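Local atomic coordinates of 1-deoxy-D-xylulose 5-phosphate reductoisomerase (Moraxella catarrhalis, PDB entry 4ZQG), a protein that catalyses the NADPH-dependent rearrangement and reduction of 1-deoxy-D-xylulose 5-phosphate to 2-C-methyl-D-erythritol 4-phosphate in the MEP pathway and is inhibited by fosmidomycin. Residues A[20-25]-A[282-287]; A[365-370]-A[400-405]. All coordinates share one frame; numbering follows the deposited sequence.

Overall arrangement
The two contacts lie on opposite sides of the chain's centre, with 37 Å between their own centres and about 28 Å between their nearest atoms, so neither touches the other. Interaction 1 joins helix 17-26 of the nucleotide-binding domain to helix 281-289 and is close to the ligands: the side chain of Ser21 is about 6 Å from the bound NAD, and that of Ile284 about 10 Å from fosmidomycin. Interaction 2 belongs to the C-terminal helices, where 365-370 meets 400-405. The first is buried and largely apolar; the second, partly buried, combines apolar packing with a salt bridge. In sequence, interaction 1 closes before interaction 2 opens.

Interaction 1 of 2, residues A[20-25]-A[282-287]; sequences DSTLAI and TPIAHA
Ile284 and Ile25 supply most of the buried surface where helix 17-26 packs against helix 281-289. CD1 at the end of the Ile25 side chain approaches the base of Ile284, lying 3.6 Å from Ile284 CG2 and 3.7 Å from Ile284 CB. The same methyl comes 3.5 Å from the backbone N of Ala285 and also touches that residue's CB; the short alanine side chain lets the isoleucine tip come down close to the backbone.

Helix 17-26 is the first helix of the Rossmann-type domain, following strand 7-12 and a glycine-rich turn, and Thr22 also packs on Ile11 of that strand.

Ile284 answers with two branches. CG2, anti to its backbone N, faces Ile25 CD1, whereas Ile284 CD1, extended by a chi2 of 166°, reaches Ser21 CB at 3.6 Å. Ile284 CG2 and CD1 each lie 3.8 Å from Thr22 OG1, and the side chains of Thr22 and Ile284 cross at about a right angle. That hydroxyl can sit against methyl groups because it is hydrogen-bonded to the carbonyl O of Ile18, one turn earlier in its own helix.

The axes of segments 20-25 and 282-287 approach to 9.5 Å and cross at -57°. Lys281 and Leu288 extend the contact around Ile25, while Ala285 also packs on Asp268 of the second subunit.

Interaction 2 of 2, residues A[365-370]-A[400-405]; sequences KACLDD and KIATAK
Lys405 reaches across to Asp370 and closes a salt bridge, its NZ 2.9 Å from Asp370 OD1. The ammonium meets the anti side of that oxygen, 16° out of the carboxylate plane. Lysine suits this place because its long aliphatic stem can pack while its charged end continues to the acid. The stem starts with CG beside the backbone N and bends at chi2 (-45°), which turns CD; beyond the bend it is extended. Lys405 CG lies 4.0 Å from Cys367 SG, and Lys405 CE comes 3.2 Å from Asp370 OD1.

Asp370 holds CG anti to its own backbone N (chi1 -178°), and its two oxygens have different tasks. Asp370 OD1 takes the lysine and lies 3.7 Å from Ile401 CG2. OD2 accepts a hydrogen bond from the backbone N of Ile373, making Asp370 the N-cap of helix 371-374. The short acid therefore ties the start of one helix to the side of another, and the positive lysine would be expected to stabilise its negative charge.

Deeper in the contact, Cys367 SG rests on Ala402, 3.7 Å from CA and 3.8 Å from CB. The small alanine lets the sulfur approach the helix backbone, and the weakly polar thiol is at home among apolar groups. The contact sits within the C-terminal helical region: helix 333-351 packs on Cys367 through Ala342 and on Ala402 through Ile345, while helix 371-374 brings Ile373 against both Cys367 and Ile401.

Interaction 1 of 2, residues A[20-25]-A[282-287]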
ATOM      1  N   ASP A  20       4.060 -20.069 -17.942  1.00 51.27           N
ATOM      2  CA  ASP A  20       3.531 -19.228 -19.019  1.00 52.82           C
ATOM      3  C   ASP A  20       3.681 -17.731 -18.731  1.00 52.15           C
ATOM      4  O   ASP A  20       4.159 -16.995 -19.601  1.00 53.20           O
ATOM      5  CB  ASP A  20       2.055 -19.530 -19.281  1.00 55.89           C
ATOM      6  CG  ASP A  20       1.820 -20.850 -20.000  1.00 59.15           C
ATOM      7  OD1 ASP A  20       0.644 -21.239 -20.068  1.00 63.82           O
ATOM      8  OD2 ASP A  20       2.762 -21.507 -20.508  1.00 61.64           O
ATOM      9  N   SER A  21       3.277 -17.281 -17.523  1.00 50.57           N
ATOM     10  CA  SER A  21       3.313 -15.870 -17.194  1.00 49.90           C
ATOM     11  C   SER A  21       4.715 -15.341 -17.120  1.00 49.54           C
ATOM     12  O   SER A  21       4.962 -14.222 -17.548  1.00 49.28           O
ATOM     13  CB  SER A  21       2.638 -15.585 -15.868  1.00 50.80           C
ATOM     14  OG  SER A  21       1.245 -15.804 -15.945  1.00 51.33           O
ATOM     15  N   THR A  22       5.629 -16.138 -16.550  1.00 48.96           N
ATOM     16  CA  THR A  22       7.045 -15.756 -16.439  1.00 47.92           C
ATOM     17  C   THR A  22       7.568 -15.527 -17.835  1.00 48.14           C
ATOM     18  O   THR A  22       8.121 -14.472 -18.168  1.00 48.34           O
ATOM     19  CB  THR A  22       7.829 -16.852 -15.710  1.00 47.73           C
ATOM     20  OG1 THR A  22       7.172 -17.140 -14.470  1.00 47.88           O
ATOM     21  CG2 THR A  22       9.229 -16.462 -15.424  1.00 47.75           C
ATOM     22  N   LEU A  23       7.343 -16.502 -18.684  1.00 48.11           N
ATOM     23  CA  LEU A  23       7.884 -16.423 -20.038  1.00 49.16           C
ATOM     24  C   LEU A  23       7.277 -15.279 -20.767  1.00 49.51           C
ATOM     25  O   LEU A  23       7.954 -14.643 -21.584  1.00 50.84           O
ATOM     26  CB  LEU A  23       7.721 -17.763 -20.813  1.00 49.08           C
ATOM     27  CG  LEU A  23       8.638 -18.839 -20.195  1.00 48.68           C
ATOM     28  CD1 LEU A  23       8.414 -20.246 -20.701  1.00 48.83           C
ATOM     29  CD2 LEU A  23      10.080 -18.410 -20.334  1.00 48.75           C
ATOM     30  N   ALA A  24       6.012 -14.966 -20.471  1.00 49.68           N
ATOM     31  CA  ALA A  24       5.360 -13.845 -21.183  1.00 49.51           C
ATOM     32  C   ALA A  24       6.059 -12.537 -20.881  1.00 50.61           C
ATOM     33  O   ALA A  24       6.144 -11.657 -21.744  1.00 53.15           O
ATOM     34  CB  ALA A  24       3.881 -13.793 -20.906  1.00 48.58           C
ATOM     35  N   ILE A  25       6.639 -12.446 -19.683  1.00 50.84           N
ATOM     36  CA  ILE A  25       7.413 -11.304 -19.300  1.00 50.66           C
ATOM     37  C   ILE A  25       8.788 -11.326 -19.962  1.00 50.41           C
ATOM     38  O   ILE A  25       9.244 -10.311 -20.450  1.00 49.80           O
ATOM     39  CB  ILE A  25       7.556 -11.258 -17.774  1.00 51.88           C
ATOM     40  CG1 ILE A  25       6.193 -11.015 -17.098  1.00 52.22           C
ATOM     41  CG2 ILE A  25       8.541 -10.170 -17.356  1.00 52.67           C
ATOM     42  CD1 ILE A  25       6.191 -11.297 -15.584  1.00 51.56           C
ATOM     43  N   THR A 282       2.003  -9.397 -12.686  1.00 46.20           N
ATOM     44  CA  THR A 282       2.371  -8.282 -11.818  1.00 45.37           C
ATOM     45  C   THR A 282       3.376  -8.723 -10.759  1.00 44.76           C
ATOM     46  O   THR A 282       4.478  -8.200 -10.711  1.00 44.86           O
ATOM     47  CB  THR A 282       1.140  -7.578 -11.241  1.00 45.52           C
ATOM     48  OG1 THR A 282       0.543  -6.739 -12.237  1.00 45.18           O
ATOM     49  CG2 THR A 282       1.514  -6.734 -10.108  1.00 45.77           C
ATOM     50  N   PRO A 283       3.024  -9.685  -9.902  1.00 44.54           N
ATOM     51  CA  PRO A 283       4.001 -10.125  -8.902  1.00 44.44           C
ATOM     52  C   PRO A 283       5.245 -10.769  -9.469  1.00 45.13           C
ATOM     53  O   PRO A 283       6.326 -10.644  -8.888  1.00 44.99           O
ATOM     54  CB  PRO A 283       3.240 -11.143  -8.086  1.00 44.40           C
ATOM     55  CG  PRO A 283       2.012 -11.442  -8.858  1.00 44.42           C
ATOM     56  CD  PRO A 283       1.698 -10.228  -9.638  1.00 44.47           C
ATOM     57  N   ILE A 284       5.128 -11.453 -10.606  1.00 45.53           N
ATOM     58  CA  ILE A 284       6.314 -12.091 -11.181  1.00 45.47           C
ATOM     59  C   ILE A 284       7.227 -10.969 -11.630  1.00 45.65           C
ATOM     60  O   ILE A 284       8.395 -10.970 -11.346  1.00 45.68           O
ATOM     61  CB  ILE A 284       5.949 -13.053 -12.341  1.00 45.92           C
ATOM     62  CG1 ILE A 284       5.127 -14.205 -11.791  1.00 45.56           C
ATOM     63  CG2 ILE A 284       7.202 -13.658 -13.011  1.00 46.13           C
ATOM     64  CD1 ILE A 284       4.443 -14.991 -12.863  1.00 46.14           C
ATOM     65  N   ALA A 285       6.670  -9.998 -12.331  1.00 46.13           N
ATOM     66  CA  ALA A 285       7.446  -8.889 -12.833  1.00 46.89           C
ATOM     67  C   ALA A 285       8.163  -8.139 -11.712  1.00 48.85           C
ATOM     68  O   ALA A 285       9.334  -7.804 -11.840  1.00 49.86           O
ATOM     69  CB  ALA A 285       6.527  -7.947 -13.584  1.00 46.75           C
ATOM     70  N   HIS A 286       7.437  -7.870 -10.622  1.00 50.18           N
ATOM     71  CA  HIS A 286       7.986  -7.238  -9.438  1.00 51.94           C
ATOM     72  C   HIS A 286       9.144  -8.045  -8.879  1.00 51.48           C
ATOM     73  O   HIS A 286      10.199  -7.501  -8.552  1.00 51.70           O
ATOM     74  CB  HIS A 286       6.935  -7.120  -8.324  1.00 52.98           C
ATOM     75  CG  HIS A 286       7.531  -6.746  -7.002  1.00 54.80           C
ATOM     76  ND1 HIS A 286       7.840  -7.675  -6.028  1.00 55.12           N
ATOM     77  CD2 HIS A 286       7.902  -5.544  -6.506  1.00 55.33           C
ATOM     78  CE1 HIS A 286       8.406  -7.066  -5.005  1.00 54.94           C
ATOM     79  NE2 HIS A 286       8.441  -5.772  -5.265  1.00 55.86           N
ATOM     80  N   ALA A 287       8.933  -9.350  -8.762  1.00 50.14           N
ATOM     81  CA  ALA A 287       9.950 -10.186  -8.198  1.00 50.57           C
ATOM     82  C   ALA A 287      11.172 -10.334  -9.122  1.00 51.43           C
ATOM     83  O   ALA A 287      12.296 -10.361  -8.629  1.00 51.24           O
ATOM     84  CB  ALA A 287       9.357 -11.524  -7.867  1.00 51.47           C
TER

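Interaction 2 of 2, residues A[365-370]-A[400-405]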
ATOM      1  N   LYS A 365      -8.754 -33.583   8.410  1.00 68.05           N
ATOM      2  CA  LYS A 365      -8.865 -33.579   9.853  1.00 68.98           C
ATOM      3  C   LYS A 365      -8.472 -34.940  10.357  1.00 70.49           C
ATOM      4  O   LYS A 365      -7.613 -35.076  11.259  1.00 70.10           O
ATOM      5  CB  LYS A 365     -10.284 -33.264  10.296  1.00 69.86           C
ATOM      6  CG  LYS A 365     -10.409 -33.066  11.794  1.00 71.87           C
ATOM      7  CD  LYS A 365     -11.863 -32.915  12.267  1.00 74.79           C
ATOM      8  CE  LYS A 365     -11.917 -32.452  13.726  1.00 77.26           C
ATOM      9  NZ  LYS A 365     -13.292 -32.457  14.303  1.00 79.73           N
ATOM     10  N   ALA A 366      -9.075 -35.958   9.740  1.00 70.81           N
ATOM     11  CA  ALA A 366      -8.875 -37.327  10.180  1.00 71.66           C
ATOM     12  C   ALA A 366      -7.394 -37.601  10.211  1.00 70.28           C
ATOM     13  O   ALA A 366      -6.889 -38.219  11.142  1.00 70.56           O
ATOM     14  CB  ALA A 366      -9.601 -38.313   9.281  1.00 72.11           C
ATOM     15  N   CYS A 367      -6.695 -37.086   9.214  1.00 69.52           N
ATOM     16  CA  CYS A 367      -5.239 -37.154   9.201  1.00 70.84           C
ATOM     17  C   CYS A 367      -4.511 -36.302  10.285  1.00 70.37           C
ATOM     18  O   CYS A 367      -3.499 -36.741  10.845  1.00 71.08           O
ATOM     19  CB  CYS A 367      -4.724 -36.785   7.818  1.00 70.19           C
ATOM     20  SG  CYS A 367      -4.976 -38.116   6.631  1.00 73.21           S
ATOM     21  N   LEU A 368      -4.994 -35.098  10.579  1.00 67.88           N
ATOM     22  CA  LEU A 368      -4.326 -34.304  11.582  1.00 66.68           C
ATOM     23  C   LEU A 368      -4.481 -34.995  12.932  1.00 68.57           C
ATOM     24  O   LEU A 368      -3.506 -35.072  13.687  1.00 66.76           O
ATOM     25  CB  LEU A 368      -4.854 -32.873  11.628  1.00 65.08           C
ATOM     26  CG  LEU A 368      -4.330 -31.968  10.521  1.00 63.57           C
ATOM     27  CD1 LEU A 368      -5.298 -30.842  10.248  1.00 62.96           C
ATOM     28  CD2 LEU A 368      -2.949 -31.435  10.849  1.00 63.58           C
ATOM     29  N   ASP A 369      -5.686 -35.523  13.189  1.00 70.13           N
ATOM     30  CA  ASP A 369      -6.019 -36.149  14.464  1.00 73.21           C
ATOM     31  C   ASP A 369      -5.673 -37.632  14.574  1.00 75.10           C
ATOM     32  O   ASP A 369      -5.940 -38.246  15.593  1.00 76.15           O
ATOM     33  CB  ASP A 369      -7.501 -35.936  14.790  1.00 75.57           C
ATOM     34  CG  ASP A 369      -7.836 -34.472  15.075  1.00 76.36           C
ATOM     35  OD1 ASP A 369      -9.041 -34.154  15.126  1.00 77.78           O
ATOM     36  OD2 ASP A 369      -6.904 -33.638  15.236  1.00 77.60           O
ATOM     37  N   ASP A 370      -5.061 -38.202  13.541  1.00 76.64           N
ATOM     38  CA  ASP A 370      -4.637 -39.603  13.565  1.00 77.60           C
ATOM     39  C   ASP A 370      -3.406 -39.865  14.435  1.00 76.78           C
ATOM     40  O   ASP A 370      -2.370 -39.217  14.257  1.00 73.04           O
ATOM     41  CB  ASP A 370      -4.314 -40.045  12.149  1.00 78.98           C
ATOM     42  CG  ASP A 370      -3.919 -41.489  12.072  1.00 80.13           C
ATOM     43  OD1 ASP A 370      -4.629 -42.241  11.370  1.00 80.31           O
ATOM     44  OD2 ASP A 370      -2.907 -41.867  12.706  1.00 82.98           O
ATOM     45  N   LYS A 400       0.202 -42.712   2.395  1.00 65.13           N
ATOM     46  CA  LYS A 400      -0.417 -44.018   2.714  1.00 67.52           C
ATOM     47  C   LYS A 400      -1.705 -43.871   3.534  1.00 67.97           C
ATOM     48  O   LYS A 400      -2.739 -44.421   3.171  1.00 67.33           O
ATOM     49  CB  LYS A 400       0.584 -44.902   3.460  1.00 70.50           C
ATOM     50  CG  LYS A 400      -0.002 -46.172   4.083  1.00 76.08           C
ATOM     51  CD  LYS A 400       0.498 -46.432   5.507  1.00 78.96           C
ATOM     52  CE  LYS A 400       1.986 -46.763   5.525  1.00 80.02           C
ATOM     53  NZ  LYS A 400       2.488 -46.711   6.920  1.00 81.04           N
ATOM     54  N   ILE A 401      -1.647 -43.096   4.628  1.00 67.76           N
ATOM     55  CA  ILE A 401      -2.734 -43.075   5.609  1.00 66.81           C
ATOM     56  C   ILE A 401      -3.920 -42.306   5.091  1.00 65.66           C
ATOM     57  O   ILE A 401      -5.074 -42.708   5.291  1.00 64.77           O
ATOM     58  CB  ILE A 401      -2.263 -42.505   6.953  1.00 66.64           C
ATOM     59  CG1 ILE A 401      -1.239 -43.440   7.554  1.00 67.07           C
ATOM     60  CG2 ILE A 401      -3.422 -42.377   7.913  1.00 67.38           C
ATOM     61  CD1 ILE A 401      -0.744 -43.035   8.902  1.00 67.86           C
ATOM     62  N   ALA A 402      -3.625 -41.199   4.424  1.00 64.16           N
ATOM     63  CA  ALA A 402      -4.657 -40.442   3.759  1.00 64.72           C
ATOM     64  C   ALA A 402      -5.348 -41.304   2.698  1.00 66.05           C
ATOM     65  O   ALA A 402      -6.566 -41.343   2.639  1.00 66.20           O
ATOM     66  CB  ALA A 402      -4.053 -39.183   3.135  1.00 63.93           C
ATOM     67  N   THR A 403      -4.571 -41.997   1.863  1.00 67.33           N
ATOM     68  CA  THR A 403      -5.164 -42.947   0.914  1.00 70.27           C
ATOM     69  C   THR A 403      -6.079 -43.918   1.631  1.00 72.22           C
ATOM     70  O   THR A 403      -7.188 -44.164   1.179  1.00 74.70           O
ATOM     71  CB  THR A 403      -4.122 -43.768   0.156  1.00 71.23           C
ATOM     72  OG1 THR A 403      -3.223 -42.904  -0.529  1.00 69.53           O
ATOM     73  CG2 THR A 403      -4.794 -44.654  -0.869  1.00 74.71           C
ATOM     74  N   ALA A 404      -5.619 -44.453   2.762  1.00 73.12           N
ATOM     75  CA  ALA A 404      -6.429 -45.376   3.558  1.00 74.49           C
ATOM     76  C   ALA A 404      -7.686 -44.732   4.080  1.00 76.58           C
ATOM     77  O   ALA A 404      -8.728 -45.345   4.078  1.00 77.34           O
ATOM     78  CB  ALA A 404      -5.629 -45.946   4.719  1.00 74.16           C
ATOM     79  N   LYS A 405      -7.577 -43.495   4.566  1.00 80.82           N
ATOM     80  CA  LYS A 405      -8.730 -42.783   5.091  1.00 83.60           C
ATOM     81  C   LYS A 405      -9.778 -42.617   4.012  1.00 82.04           C
ATOM     82  O   LYS A 405     -10.984 -42.693   4.277  1.00 79.57           O
ATOM     83  CB  LYS A 405      -8.344 -41.383   5.560  1.00 88.05           C
ATOM     84  CG  LYS A 405      -7.385 -41.286   6.743  1.00 90.66           C
ATOM     85  CD  LYS A 405      -7.708 -42.210   7.905  1.00 91.35           C
ATOM     86  CE  LYS A 405      -6.788 -41.902   9.088  1.00 88.96           C
ATOM     87  NZ  LYS A 405      -7.362 -42.370  10.378  1.00 88.44           N
TER